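Local coordinates for protein Non-reducing end beta-L-arabinofuranosidase (Bacteroides thetaiotaomicron, PDB 5MQO) that probably acts as an aceric acidase of glycoside hydrolase family GH127, cleaving glycosidic bonds in plant pectin, at residues R299-Y304 / N328-R333; G306-Y311 / N392-E397; K633-E638 / I642-G647; D673-P678 / G683-G688. All coordinates share one frame; numbering follows the deposited sequence.

Interaction 1: R299-Y304 / N328-R333; sequences RANYLY and NDIVTR
Ile-330 meets Tyr-304 and Asn-301 in a slight, wholly buried helix-to-helix contact within the catalytic domain, whose helices form the (α/α)6 barrel of family GH127. Helices 297-314 and 317-333 follow one another in the chain, joined by two residues. Here their segments are far enough apart (Asn-301 CA to Ile-330 CA 9.7 Å) that a single methyl makes the junction, and just 75 Å² is buried in total. Ile-330 carries CG1 anti to its carbonyl carbon (chi1 -70°), and the extended next bond brings CD1 across to helix 297-314. That methyl, Ile-330 CD1, lies 4.0 Å from CE2 of Tyr-304, approaching the ring obliquely, while the carbonyl oxygen of Ala-300 sits over one ring face. The methyl also meets the amide oxygen of Asn-301. The rotation of this amide is fixed from outside, OD1 being hydrogen-bonded to Tyr-367 OH and ND2 to the carbonyl of Ala-384, so the polar group is satisfied where it faces the methyl. Asn-388 of helix 382-399 also touches both Asn-301 and Ile-330, making this a three-helix junction. Asn-301 OD1 lies 4.0 Å from Ile-330 CD1, the same distance as the ring carbon.

Interaction 2: G306-Y311 / N392-E397; sequences GVADVY and NWRMLE
Asp-309 and Arg-394 form a buried salt bridge between two helices of the (α/α)6 barrel, 297-314 and 382-399, which run in the same direction here. The bond from Arg-394 NE to Asp-309 OD2 is 3.1 Å long and nearly straight, with an N-H...O angle of 173°. OD2 lies at the edge of the guanidinium, close to its plane, whereas the donor stands above the carboxylate plane; the planes of the two flat groups are 58° apart, and they do not pair in the two-pronged, coplanar way. NH2 of Arg-394 stays 3.7 Å from Asp-309 OD2, so NE alone makes the bond. The other oxygen, OD1, is engaged by Arg-253 NH2, and the carboxylate thus links two arginines within the protein interior.

A bend in the arginine chain at chi2 accounts for its reach: CG of Arg-394 passes beside the carboxylate, 3.3 Å from Asp-309 OD1, before NE comes round to OD2. Met-246 of helix 243-255 packs on both members of the pair. Beside the salt bridge the backbones come close, where Ala-308 faces helix 382-399 with only a methyl. Ala-308 CA is 6.0 Å from Arg-394 CA, and the segment axes approach to 8.9 Å at an angle of 19°. The two CB atoms, Ala-308 CB and Arg-394 CB, touch at 3.6 Å. Met-395 adds a lighter apolar touch, its SD lying 4.2 Å from Ala-308 CB.

Interaction 3: K633-E638 / I642-G647; sequences KKTTIE and IVALEG
Ile-642, near the start of the second strand of an antiparallel β-hairpin made by strands 631-637 and 640-651 of the C-terminal domain, faces Thr-635 in a hydrogen-bonded pair. Its N donates to Thr-635 O at 2.9 Å with an angle of 176°, and Ile-642 O accepts from Thr-635 N at 2.8 Å. The side chain of Ile-642 holds CG1 between the backbone N and the carbonyl carbon (chi1 79°), and CD1 then reaches the CD1 of Ile-637 at 3.7 Å, an apolar touch toward the turn end of the hairpin. Val-643 stands opposite Lys-634 as a non-hydrogen-bonded pair, its side chain on the other face of the sheet from Ile-642; the close spacing of Lys-634 CA and Val-643 CA, 4.5 Å, goes with a CA-H...O contact from Lys-634 to Ile-642 O. The ammonium of Lys-634 forms a salt bridge with Asp-508. Ala-644 restores two-way bonding, with Lys-633, but these bonds are more bent, 142° at Ala-644 N. The Ala-644 CB methyl lies 4.1 Å from Thr-635 OG1 and also touches Arg-675 of the neighbouring strand 670-678. Further along, Glu-646 brings its carboxylate across the aliphatic stem of Lys-633 at about a right angle. The contact there is with methylenes, Glu-646 OE1 lying 3.4 Å from Lys-633 CD; Lys-633 NZ, 4.4 Å from Glu-646 OE1, is too distant for a salt bridge.

Interaction 4: D673-P678 / G683-G688; sequences DIRLIP and GNRGKG
Ile-677, on strand 670-678 of the C-terminal β-domain, packs its CD1 methyl against the guanidinium of Arg-685 from the loop that follows. Ile-677 CD1 is 3.4 Å from Arg-685 NH1 and 4.1 Å from Arg-685 CZ, approaching the flat group obliquely, and the two side chains run alongside one another, pointing opposite ways. The arginine gets there by a bend at chi3 (-64°), which turns its guanidinium back toward the strand.

The charged groups come next. Arg-675 NH2 lies 4.4 Å from Arg-685 NH2, near the plane of the latter's guanidinium and at its edge. The two cations gather around a shared carboxylate: Asp-612 OD1 forms a salt bridge with Arg-685 NH2 and a long, weak ion pair with Arg-675 NE. Glu-609 completes the cluster, taking Arg-685 NH1 on OE1 while its OE2 accepts from the backbone N of Gly-683, so one glutamate grips both side chain and main chain of the loop.

No hydrogen bond joins the two segments directly. In the loop backbone, Gly-683 has a positive phi (63°) that favours glycine, and at Gly-686 (phi 92°) a CB would press on the preceding carbonyl oxygen. The strand itself lies between strands 604-609 and 640-651, and Arg-685 also rests on Ile-637 of strand 631-637, so the loop packs against the sheet before the chain enters strand 690-697.

Interactions 1 and 2 share helix 297-314: their segments adjoin in sequence, with centres 12 Å apart, and helix 382-399 reaches both sites, through Asn-388 at the first and Arg-394 at the second. Interactions 3 and 4 form a second pair, 10 Å between centres, and are joined directly as neighbouring strands of one sheet. Leu-645 O lies 2.8 Å from Leu-676 N, probably hydrogen-bonded, and Thr-635 CG2 packs 3.3 Å from Arg-675 NH1. The two pairs never touch: nearest atoms of interactions 1 and 4 are about 20 Å apart, and centres of interactions 2 and 3 about 37 Å. Interactions 1 and 2 lie in the helical catalytic domain, 3 and 4 in the C-terminal β-domain.

Interaction 1: R299-Y304 / N328-R333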
loop_
_atom_site.group_PDB
_atom_site.type_symbol
_atom_site.label_atom_id
_atom_site.label_comp_id
_atom_site.label_asym_id
_atom_site.label_seq_id
_atom_site.Cartn_x
_atom_site.Cartn_y
_atom_site.Cartn_z
ATOM N N ARG A 299 2.908 9.835 9.138
ATOM C CA ARG A 299 1.970 10.774 9.734
ATOM C C ARG A 299 1.201 11.522 8.643
ATOM O O ARG A 299 -0.017 11.632 8.711
ATOM C CB ARG A 299 2.693 11.740 10.675
ATOM C CG ARG A 299 3.290 11.104 11.945
ATOM C CD ARG A 299 3.690 12.119 13.016
ATOM N NE ARG A 299 5.087 11.995 13.468
ATOM C CZ ARG A 299 5.743 12.878 14.264
ATOM N NH1 ARG A 299 5.157 13.980 14.770
ATOM N NH2 ARG A 299 7.012 12.650 14.584
ATOM N N ALA A 300 1.917 11.984 7.622
ATOM C CA ALA A 300 1.331 12.678 6.477
ATOM C C ALA A 300 0.255 11.852 5.778
ATOM O O ALA A 300 -0.891 12.263 5.593
ATOM C CB ALA A 300 2.423 12.993 5.479
ATOM N N ASN A 301 0.663 10.680 5.349
ATOM C CA ASN A 301 -0.167 9.894 4.499
ATOM C C ASN A 301 -1.374 9.372 5.279
ATOM O O ASN A 301 -2.477 9.427 4.749
ATOM C CB ASN A 301 0.631 8.776 3.867
ATOM C CG ASN A 301 1.554 9.251 2.764
ATOM O OD1 ASN A 301 1.484 10.391 2.297
ATOM N ND2 ASN A 301 2.422 8.349 2.314
ATOM N N TYR A 302 -1.184 8.926 6.528
ATOM C CA TYR A 302 -2.318 8.503 7.376
ATOM C C TYR A 302 -3.293 9.652 7.648
ATOM O O TYR A 302 -4.494 9.434 7.641
ATOM C CB TYR A 302 -1.858 7.815 8.685
ATOM C CG TYR A 302 -1.492 6.352 8.502
ATOM C CD1 TYR A 302 -2.452 5.369 8.575
ATOM C CD2 TYR A 302 -0.212 5.964 8.202
ATOM C CE1 TYR A 302 -2.141 4.023 8.382
ATOM C CE2 TYR A 302 0.112 4.634 8.011
ATOM C CZ TYR A 302 -0.854 3.660 8.106
ATOM O OH TYR A 302 -0.531 2.331 7.915
ATOM N N LEU A 303 -2.769 10.870 7.844
ATOM C CA LEU A 303 -3.612 12.090 7.909
ATOM C C LEU A 303 -4.434 12.210 6.667
ATOM O O LEU A 303 -5.640 12.327 6.762
ATOM C CB LEU A 303 -2.800 13.387 8.055
ATOM C CG LEU A 303 -3.492 14.753 7.821
ATOM C CD1 LEU A 303 -4.602 15.010 8.806
ATOM C CD2 LEU A 303 -2.509 15.899 7.923
ATOM N N TYR A 304 -3.779 12.175 5.507
ATOM C CA TYR A 304 -4.490 12.409 4.241
ATOM C C TYR A 304 -5.624 11.378 4.029
ATOM O O TYR A 304 -6.739 11.736 3.620
ATOM C CB TYR A 304 -3.534 12.492 3.015
ATOM C CG TYR A 304 -2.361 13.407 3.192
ATOM C CD1 TYR A 304 -2.475 14.568 3.933
ATOM C CD2 TYR A 304 -1.117 13.101 2.627
ATOM C CE1 TYR A 304 -1.403 15.404 4.121
ATOM C CE2 TYR A 304 -0.034 13.952 2.797
ATOM C CZ TYR A 304 -0.190 15.102 3.552
ATOM O OH TYR A 304 0.837 15.978 3.768
ATOM N N ASN A 328 -1.718 15.232 -5.857
ATOM C CA ASN A 328 -0.980 15.695 -6.999
ATOM C C ASN A 328 0.497 15.958 -6.704
ATOM O O ASN A 328 1.347 15.555 -7.469
ATOM C CB ASN A 328 -1.637 16.979 -7.526
ATOM C CG ASN A 328 -1.186 17.328 -8.919
ATOM O OD1 ASN A 328 -0.194 18.058 -9.110
ATOM N ND2 ASN A 328 -1.907 16.785 -9.919
ATOM N N ASP A 329 0.782 16.636 -5.598
ATOM C CA ASP A 329 2.159 16.955 -5.151
ATOM C C ASP A 329 3.000 15.689 -4.923
ATOM O O ASP A 329 4.090 15.531 -5.466
ATOM C CB ASP A 329 2.125 17.752 -3.841
ATOM C CG ASP A 329 3.511 18.212 -3.411
ATOM O OD1 ASP A 329 4.357 18.437 -4.305
ATOM O OD2 ASP A 329 3.760 18.350 -2.189
ATOM N N ILE A 330 2.455 14.780 -4.143
ATOM C CA ILE A 330 3.058 13.503 -3.927
ATOM C C ILE A 330 3.390 12.783 -5.243
ATOM O O ILE A 330 4.520 12.354 -5.470
ATOM C CB ILE A 330 2.121 12.604 -3.073
ATOM C CG1 ILE A 330 2.038 13.113 -1.619
ATOM C CG2 ILE A 330 2.612 11.168 -3.070
ATOM C CD1 ILE A 330 0.793 12.686 -0.877
ATOM N N VAL A 331 2.401 12.638 -6.103
ATOM C CA VAL A 331 2.482 11.674 -7.183
ATOM C C VAL A 331 3.276 12.217 -8.348
ATOM O O VAL A 331 3.972 11.469 -9.032
ATOM C CB VAL A 331 1.055 11.235 -7.607
ATOM C CG1 VAL A 331 0.986 10.726 -9.041
ATOM C CG2 VAL A 331 0.551 10.182 -6.632
ATOM N N THR A 332 3.176 13.506 -8.605
ATOM C CA THR A 332 3.924 14.069 -9.722
ATOM C C THR A 332 5.309 14.642 -9.282
ATOM O O THR A 332 6.155 15.010 -10.136
ATOM C CB THR A 332 3.055 15.117 -10.431
ATOM O OG1 THR A 332 2.894 16.251 -9.588
ATOM C CG2 THR A 332 1.673 14.518 -10.785
ATOM N N ARG A 333 5.549 14.747 -7.972
ATOM C CA ARG A 333 6.736 15.469 -7.512
ATOM C C ARG A 333 7.531 14.855 -6.392
ATOM O O ARG A 333 8.695 15.212 -6.257
ATOM C CB ARG A 333 6.401 16.929 -7.159
ATOM C CG ARG A 333 5.507 17.632 -8.179
ATOM C CD ARG A 333 5.618 19.146 -8.103
ATOM N NE ARG A 333 5.384 19.598 -6.747
ATOM C CZ ARG A 333 5.614 20.830 -6.299
ATOM N NH1 ARG A 333 6.067 21.778 -7.119
ATOM N NH2 ARG A 333 5.382 21.118 -5.010
#

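Interaction 2: G306-Y311 / N392-E397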
loop_
_atom_site.group_PDB
_atom_site.type_symbol
_atom_site.label_atom_id
_atom_site.label_comp_id
_atom_site.label_asym_id
_atom_site.label_seq_id
_atom_site.Cartn_x
_atom_site.Cartn_y
_atom_site.Cartn_z
ATOM N N GLY A 306 -7.194 9.701 6.484
ATOM C CA GLY A 306 -8.206 10.004 7.491
ATOM C C GLY A 306 -9.104 11.134 7.050
ATOM O O GLY A 306 -10.314 11.066 7.241
ATOM N N VAL A 307 -8.524 12.164 6.442
ATOM C CA VAL A 307 -9.304 13.292 5.938
ATOM C C VAL A 307 -10.264 12.888 4.802
ATOM O O VAL A 307 -11.388 13.381 4.731
ATOM C CB VAL A 307 -8.371 14.454 5.526
ATOM C CG1 VAL A 307 -9.100 15.549 4.746
ATOM C CG2 VAL A 307 -7.739 15.059 6.776
ATOM N N ALA A 308 -9.816 11.986 3.931
ATOM C CA ALA A 308 -10.638 11.468 2.858
ATOM C C ALA A 308 -11.808 10.722 3.422
ATOM O O ALA A 308 -12.923 10.838 2.929
ATOM C CB ALA A 308 -9.841 10.565 1.963
ATOM N N ASP A 309 -11.542 9.970 4.480
ATOM C CA ASP A 309 -12.601 9.313 5.247
ATOM C C ASP A 309 -13.622 10.292 5.855
ATOM O O ASP A 309 -14.828 10.045 5.792
ATOM C CB ASP A 309 -11.995 8.385 6.314
ATOM C CG ASP A 309 -11.815 6.972 5.815
ATOM O OD1 ASP A 309 -12.527 6.589 4.862
ATOM O OD2 ASP A 309 -10.986 6.236 6.393
ATOM N N VAL A 310 -13.166 11.418 6.398
ATOM C CA VAL A 310 -14.107 12.452 6.863
ATOM C C VAL A 310 -14.853 13.041 5.686
ATOM O O VAL A 310 -16.082 13.191 5.764
ATOM C CB VAL A 310 -13.437 13.555 7.700
ATOM C CG1 VAL A 310 -14.396 14.736 7.949
ATOM C CG2 VAL A 310 -12.945 12.943 9.015
ATOM N N TYR A 311 -14.142 13.313 4.584
ATOM C CA TYR A 311 -14.804 13.837 3.382
ATOM C C TYR A 311 -15.921 12.905 2.902
ATOM O O TYR A 311 -16.989 13.370 2.526
ATOM C CB TYR A 311 -13.824 14.132 2.242
ATOM C CG TYR A 311 -14.589 14.532 1.025
ATOM C CD1 TYR A 311 -15.083 15.832 0.883
ATOM C CD2 TYR A 311 -14.936 13.577 0.060
ATOM C CE1 TYR A 311 -15.854 16.185 -0.225
ATOM C CE2 TYR A 311 -15.697 13.916 -1.042
ATOM C CZ TYR A 311 -16.146 15.205 -1.183
ATOM O OH TYR A 311 -16.893 15.459 -2.286
ATOM N N ASN A 392 -4.842 6.339 -1.230
ATOM C CA ASN A 392 -5.338 6.221 -2.589
ATOM C C ASN A 392 -6.612 5.375 -2.680
ATOM O O ASN A 392 -7.446 5.567 -3.572
ATOM C CB ASN A 392 -4.258 5.677 -3.516
ATOM C CG ASN A 392 -3.351 6.755 -4.011
ATOM O OD1 ASN A 392 -3.554 7.318 -5.080
ATOM N ND2 ASN A 392 -2.356 7.083 -3.215
ATOM N N TRP A 393 -6.744 4.434 -1.759
ATOM C CA TRP A 393 -7.907 3.602 -1.737
ATOM C C TRP A 393 -9.134 4.423 -1.355
ATOM O O TRP A 393 -10.150 4.270 -1.980
ATOM C CB TRP A 393 -7.720 2.415 -0.817
ATOM C CG TRP A 393 -8.898 1.516 -0.854
ATOM C CD1 TRP A 393 -9.918 1.467 0.056
ATOM C CD2 TRP A 393 -9.221 0.573 -1.873
ATOM N NE1 TRP A 393 -10.839 0.530 -0.325
ATOM C CE2 TRP A 393 -10.429 -0.041 -1.505
ATOM C CE3 TRP A 393 -8.595 0.172 -3.057
ATOM C CZ2 TRP A 393 -11.027 -1.020 -2.273
ATOM C CZ3 TRP A 393 -9.190 -0.825 -3.825
ATOM C CH2 TRP A 393 -10.401 -1.396 -3.429
ATOM N N ARG A 394 -9.023 5.298 -0.359
ATOM C CA ARG A 394 -10.122 6.185 0.027
ATOM C C ARG A 394 -10.470 7.145 -1.109
ATOM O O ARG A 394 -11.652 7.349 -1.435
ATOM C CB ARG A 394 -9.773 6.985 1.261
ATOM C CG ARG A 394 -10.131 6.329 2.582
ATOM C CD ARG A 394 -9.304 5.109 2.848
ATOM N NE ARG A 394 -9.532 4.582 4.176
ATOM C CZ ARG A 394 -9.191 3.354 4.553
ATOM N NH1 ARG A 394 -8.572 2.511 3.725
ATOM N NH2 ARG A 394 -9.461 2.970 5.790
ATOM N N MET A 395 -9.442 7.695 -1.745
ATOM C CA MET A 395 -9.672 8.575 -2.896
ATOM C C MET A 395 -10.397 7.854 -4.053
ATOM O O MET A 395 -11.292 8.426 -4.682
ATOM C CB MET A 395 -8.367 9.211 -3.366
ATOM C CG MET A 395 -7.730 10.117 -2.315
ATOM S SD MET A 395 -8.609 11.643 -1.945
ATOM C CE MET A 395 -8.359 12.526 -3.477
ATOM N N LEU A 396 -10.036 6.603 -4.305
ATOM C CA LEU A 396 -10.802 5.782 -5.232
ATOM C C LEU A 396 -12.288 5.726 -4.840
ATOM O O LEU A 396 -13.150 6.037 -5.677
ATOM C CB LEU A 396 -10.244 4.362 -5.325
ATOM C CG LEU A 396 -10.945 3.392 -6.295
ATOM C CD1 LEU A 396 -10.797 3.842 -7.752
ATOM C CD2 LEU A 396 -10.367 1.998 -6.104
ATOM N N GLU A 397 -12.582 5.356 -3.589
ATOM C CA GLU A 397 -13.990 5.130 -3.162
ATOM C C GLU A 397 -14.832 6.444 -3.197
ATOM O O GLU A 397 -15.971 6.449 -3.604
ATOM C CB GLU A 397 -14.060 4.410 -1.788
ATOM C CG GLU A 397 -13.336 3.049 -1.762
ATOM C CD GLU A 397 -13.984 1.956 -0.899
ATOM O OE1 GLU A 397 -14.337 2.151 0.305
ATOM O OE2 GLU A 397 -14.126 0.845 -1.448
#

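Interaction 3: K633-E638 / I642-G647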
loop_
_atom_site.group_PDB
_atom_site.type_symbol
_atom_site.label_atom_id
_atom_site.label_comp_id
_atom_site.label_asym_id
_atom_site.label_seq_id
_atom_site.Cartn_x
_atom_site.Cartn_y
_atom_site.Cartn_z
ATOM N N LYS A 633 11.617 -14.800 -18.444
ATOM C CA LYS A 633 11.983 -16.193 -18.174
ATOM C C LYS A 633 11.566 -16.492 -16.761
ATOM O O LYS A 633 12.034 -15.822 -15.854
ATOM C CB LYS A 633 13.494 -16.400 -18.245
ATOM C CG LYS A 633 14.047 -16.435 -19.648
ATOM C CD LYS A 633 14.840 -17.710 -19.859
ATOM C CE LYS A 633 15.342 -17.845 -21.291
ATOM N NZ LYS A 633 15.600 -19.283 -21.617
ATOM N N LYS A 634 10.697 -17.476 -16.555
ATOM C CA LYS A 634 10.339 -17.879 -15.192
ATOM C C LYS A 634 11.611 -18.387 -14.498
ATOM O O LYS A 634 12.409 -19.038 -15.150
ATOM C CB LYS A 634 9.225 -18.936 -15.202
ATOM C CG LYS A 634 7.839 -18.402 -15.588
ATOM C CD LYS A 634 6.784 -19.521 -15.693
ATOM C CE LYS A 634 5.374 -19.063 -16.099
ATOM N NZ LYS A 634 4.670 -18.204 -15.094
ATOM N N THR A 635 11.850 -18.000 -13.238
ATOM C CA THR A 635 12.894 -18.632 -12.377
ATOM C C THR A 635 12.422 -18.647 -10.916
ATOM O O THR A 635 11.376 -18.078 -10.605
ATOM C CB THR A 635 14.322 -17.987 -12.463
ATOM O OG1 THR A 635 14.284 -16.668 -11.920
ATOM C CG2 THR A 635 14.946 -18.008 -13.940
ATOM N N THR A 636 13.174 -19.310 -10.032
ATOM C CA THR A 636 12.698 -19.625 -8.669
ATOM C C THR A 636 13.576 -18.986 -7.585
ATOM O O THR A 636 14.808 -19.075 -7.675
ATOM C CB THR A 636 12.671 -21.150 -8.443
ATOM O OG1 THR A 636 11.823 -21.753 -9.416
ATOM C CG2 THR A 636 12.132 -21.484 -7.081
ATOM N N ILE A 637 12.954 -18.331 -6.591
ATOM C CA ILE A 637 13.692 -17.801 -5.420
ATOM C C ILE A 637 12.880 -18.100 -4.176
ATOM O O ILE A 637 11.692 -17.770 -4.097
ATOM C CB ILE A 637 14.007 -16.268 -5.480
ATOM C CG1 ILE A 637 14.776 -15.902 -6.755
ATOM C CG2 ILE A 637 14.858 -15.844 -4.278
ATOM C CD1 ILE A 637 14.891 -14.422 -7.036
ATOM N N GLU A 638 13.534 -18.715 -3.204
ATOM C CA GLU A 638 12.856 -19.259 -2.037
ATOM C C GLU A 638 11.526 -19.897 -2.420
ATOM O O GLU A 638 10.492 -19.539 -1.854
ATOM C CB GLU A 638 12.635 -18.179 -0.990
ATOM C CG GLU A 638 13.918 -17.518 -0.500
ATOM C CD GLU A 638 14.549 -18.201 0.698
ATOM O OE1 GLU A 638 13.827 -18.597 1.652
ATOM O OE2 GLU A 638 15.789 -18.304 0.682
ATOM N N ILE A 642 9.009 -16.512 -10.289
ATOM C CA ILE A 642 8.967 -15.108 -10.652
ATOM C C ILE A 642 9.446 -14.979 -12.110
ATOM O O ILE A 642 10.214 -15.825 -12.601
ATOM C CB ILE A 642 9.788 -14.207 -9.664
ATOM C CG1 ILE A 642 11.290 -14.281 -9.959
ATOM C CG2 ILE A 642 9.511 -14.551 -8.189
ATOM C CD1 ILE A 642 12.145 -13.247 -9.251
ATOM N N VAL A 643 8.981 -13.938 -12.797
ATOM C CA VAL A 643 9.485 -13.612 -14.099
ATOM C C VAL A 643 10.705 -12.711 -13.945
ATOM O O VAL A 643 10.584 -11.568 -13.529
ATOM C CB VAL A 643 8.423 -12.938 -14.972
ATOM C CG1 VAL A 643 9.031 -12.550 -16.328
ATOM C CG2 VAL A 643 7.237 -13.874 -15.161
ATOM N N ALA A 644 11.878 -13.243 -14.265
ATOM C CA ALA A 644 13.067 -12.408 -14.473
ATOM C C ALA A 644 13.107 -11.916 -15.931
ATOM O O ALA A 644 12.346 -12.374 -16.761
ATOM C CB ALA A 644 14.348 -13.159 -14.101
ATOM N N LEU A 645 13.958 -10.941 -16.212
ATOM C CA LEU A 645 14.112 -10.423 -17.559
ATOM C C LEU A 645 15.594 -10.555 -17.865
ATOM O O LEU A 645 16.425 -10.130 -17.065
ATOM C CB LEU A 645 13.633 -8.965 -17.649
ATOM C CG LEU A 645 12.186 -8.684 -17.181
ATOM C CD1 LEU A 645 11.951 -7.201 -16.839
ATOM C CD2 LEU A 645 11.184 -9.182 -18.208
ATOM N N GLU A 646 15.921 -11.212 -18.976
ATOM C CA GLU A 646 17.307 -11.505 -19.346
ATOM C C GLU A 646 17.643 -10.740 -20.599
ATOM O O GLU A 646 16.806 -10.632 -21.512
ATOM C CB GLU A 646 17.493 -12.987 -19.609
ATOM C CG GLU A 646 17.470 -13.852 -18.357
ATOM C CD GLU A 646 17.521 -15.350 -18.639
ATOM O OE1 GLU A 646 17.667 -15.778 -19.826
ATOM O OE2 GLU A 646 17.411 -16.093 -17.640
ATOM N N GLY A 647 18.861 -10.208 -20.641
ATOM C CA GLY A 647 19.320 -9.450 -21.789
ATOM C C GLY A 647 20.783 -9.062 -21.706
ATOM O O GLY A 647 21.492 -9.397 -20.727
#

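Interaction 4: D673-P678 / G683-G688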
loop_
_atom_site.group_PDB
_atom_site.type_symbol
_atom_site.label_atom_id
_atom_site.label_comp_id
_atom_site.label_asym_id
_atom_site.label_seq_id
_atom_site.Cartn_x
_atom_site.Cartn_y
_atom_site.Cartn_z
ATOM N N ASP A 673 25.882 -10.084 -19.934
ATOM C CA ASP A 673 24.587 -10.685 -19.665
ATOM C C ASP A 673 24.195 -10.218 -18.258
ATOM O O ASP A 673 25.001 -10.325 -17.306
ATOM C CB ASP A 673 24.619 -12.246 -19.736
ATOM C CG ASP A 673 24.859 -12.812 -21.177
ATOM O OD1 ASP A 673 25.078 -12.039 -22.132
ATOM O OD2 ASP A 673 24.846 -14.059 -21.345
ATOM N N ILE A 674 22.978 -9.672 -18.155
ATOM C CA ILE A 674 22.355 -9.337 -16.878
ATOM C C ILE A 674 21.012 -10.030 -16.802
ATOM O O ILE A 674 20.428 -10.432 -17.810
ATOM C CB ILE A 674 22.160 -7.815 -16.684
ATOM C CG1 ILE A 674 21.221 -7.206 -17.743
ATOM C CG2 ILE A 674 23.500 -7.090 -16.731
ATOM C CD1 ILE A 674 20.697 -5.841 -17.357
ATOM N N ARG A 675 20.524 -10.144 -15.584
ATOM C CA ARG A 675 19.172 -10.574 -15.339
ATOM C C ARG A 675 18.534 -9.611 -14.325
ATOM O O ARG A 675 19.111 -9.342 -13.261
ATOM C CB ARG A 675 19.220 -12.005 -14.850
ATOM C CG ARG A 675 17.964 -12.463 -14.180
ATOM C CD ARG A 675 17.893 -13.963 -14.072
ATOM N NE ARG A 675 18.893 -14.544 -13.182
ATOM C CZ ARG A 675 18.774 -15.747 -12.617
ATOM N NH1 ARG A 675 17.685 -16.504 -12.812
ATOM N NH2 ARG A 675 19.745 -16.197 -11.832
ATOM N N LEU A 676 17.365 -9.072 -14.675
ATOM C CA LEU A 676 16.575 -8.230 -13.756
ATOM C C LEU A 676 15.534 -9.064 -13.030
ATOM O O LEU A 676 14.957 -9.972 -13.621
ATOM C CB LEU A 676 15.898 -7.104 -14.523
ATOM C CG LEU A 676 16.853 -6.220 -15.342
ATOM C CD1 LEU A 676 16.131 -5.028 -15.969
ATOM C CD2 LEU A 676 17.999 -5.714 -14.485
ATOM N N ILE A 677 15.320 -8.784 -11.744
ATOM C CA ILE A 677 14.227 -9.417 -10.977
ATOM C C ILE A 677 13.322 -8.338 -10.401
ATOM O O ILE A 677 13.708 -7.160 -10.360
ATOM C CB ILE A 677 14.723 -10.344 -9.827
ATOM C CG1 ILE A 677 15.434 -9.553 -8.723
ATOM C CG2 ILE A 677 15.629 -11.447 -10.359
ATOM C CD1 ILE A 677 15.490 -10.295 -7.406
ATOM N N PRO A 678 12.122 -8.719 -9.951
ATOM C CA PRO A 678 11.230 -7.711 -9.400
ATOM C C PRO A 678 11.795 -7.112 -8.130
ATOM O O PRO A 678 12.412 -7.827 -7.334
ATOM C CB PRO A 678 9.957 -8.503 -9.085
ATOM C CG PRO A 678 10.019 -9.668 -10.006
ATOM C CD PRO A 678 11.469 -10.028 -9.973
ATOM N N GLY A 683 16.881 -8.818 -2.250
ATOM C CA GLY A 683 17.443 -9.160 -0.961
ATOM C C GLY A 683 16.945 -10.458 -0.359
ATOM O O GLY A 683 16.847 -10.542 0.843
ATOM N N ASN A 684 16.625 -11.460 -1.172
ATOM C CA ASN A 684 16.290 -12.803 -0.664
ATOM C C ASN A 684 17.416 -13.818 -0.963
ATOM O O ASN A 684 17.229 -15.016 -0.744
ATOM C CB ASN A 684 14.958 -13.310 -1.280
ATOM C CG ASN A 684 13.743 -12.598 -0.724
ATOM O OD1 ASN A 684 13.187 -12.996 0.293
ATOM N ND2 ASN A 684 13.326 -11.535 -1.387
ATOM N N ARG A 685 18.564 -13.358 -1.473
ATOM C CA ARG A 685 19.652 -14.247 -1.893
ATOM C C ARG A 685 20.986 -13.748 -1.324
ATOM O O ARG A 685 22.024 -13.748 -1.978
ATOM C CB ARG A 685 19.677 -14.319 -3.411
ATOM C CG ARG A 685 18.406 -14.892 -4.027
ATOM C CD ARG A 685 18.416 -14.795 -5.556
ATOM N NE ARG A 685 18.420 -13.402 -6.004
ATOM C CZ ARG A 685 18.591 -12.982 -7.253
ATOM N NH1 ARG A 685 18.589 -11.681 -7.495
ATOM N NH2 ARG A 685 18.779 -13.833 -8.249
ATOM N N GLY A 686 20.945 -13.307 -0.082
ATOM C CA GLY A 686 22.148 -12.909 0.630
ATOM C C GLY A 686 22.432 -11.441 0.484
ATOM O O GLY A 686 21.703 -10.735 -0.184
ATOM N N LYS A 687 23.490 -11.006 1.162
ATOM C CA LYS A 687 24.051 -9.665 1.049
ATOM C C LYS A 687 24.633 -9.442 -0.322
ATOM O O LYS A 687 25.276 -10.319 -0.856
ATOM C CB LYS A 687 25.177 -9.487 2.081
ATOM C CG LYS A 687 25.809 -8.089 2.119
ATOM C CD LYS A 687 26.148 -7.634 3.551
ATOM C CE LYS A 687 27.146 -6.472 3.589
ATOM N NZ LYS A 687 28.552 -6.958 3.425
ATOM N N GLY A 688 24.443 -8.254 -0.875
ATOM C CA GLY A 688 25.048 -7.924 -2.159
ATOM C C GLY A 688 24.765 -6.481 -2.492
ATOM O O GLY A 688 24.538 -5.678 -1.599
#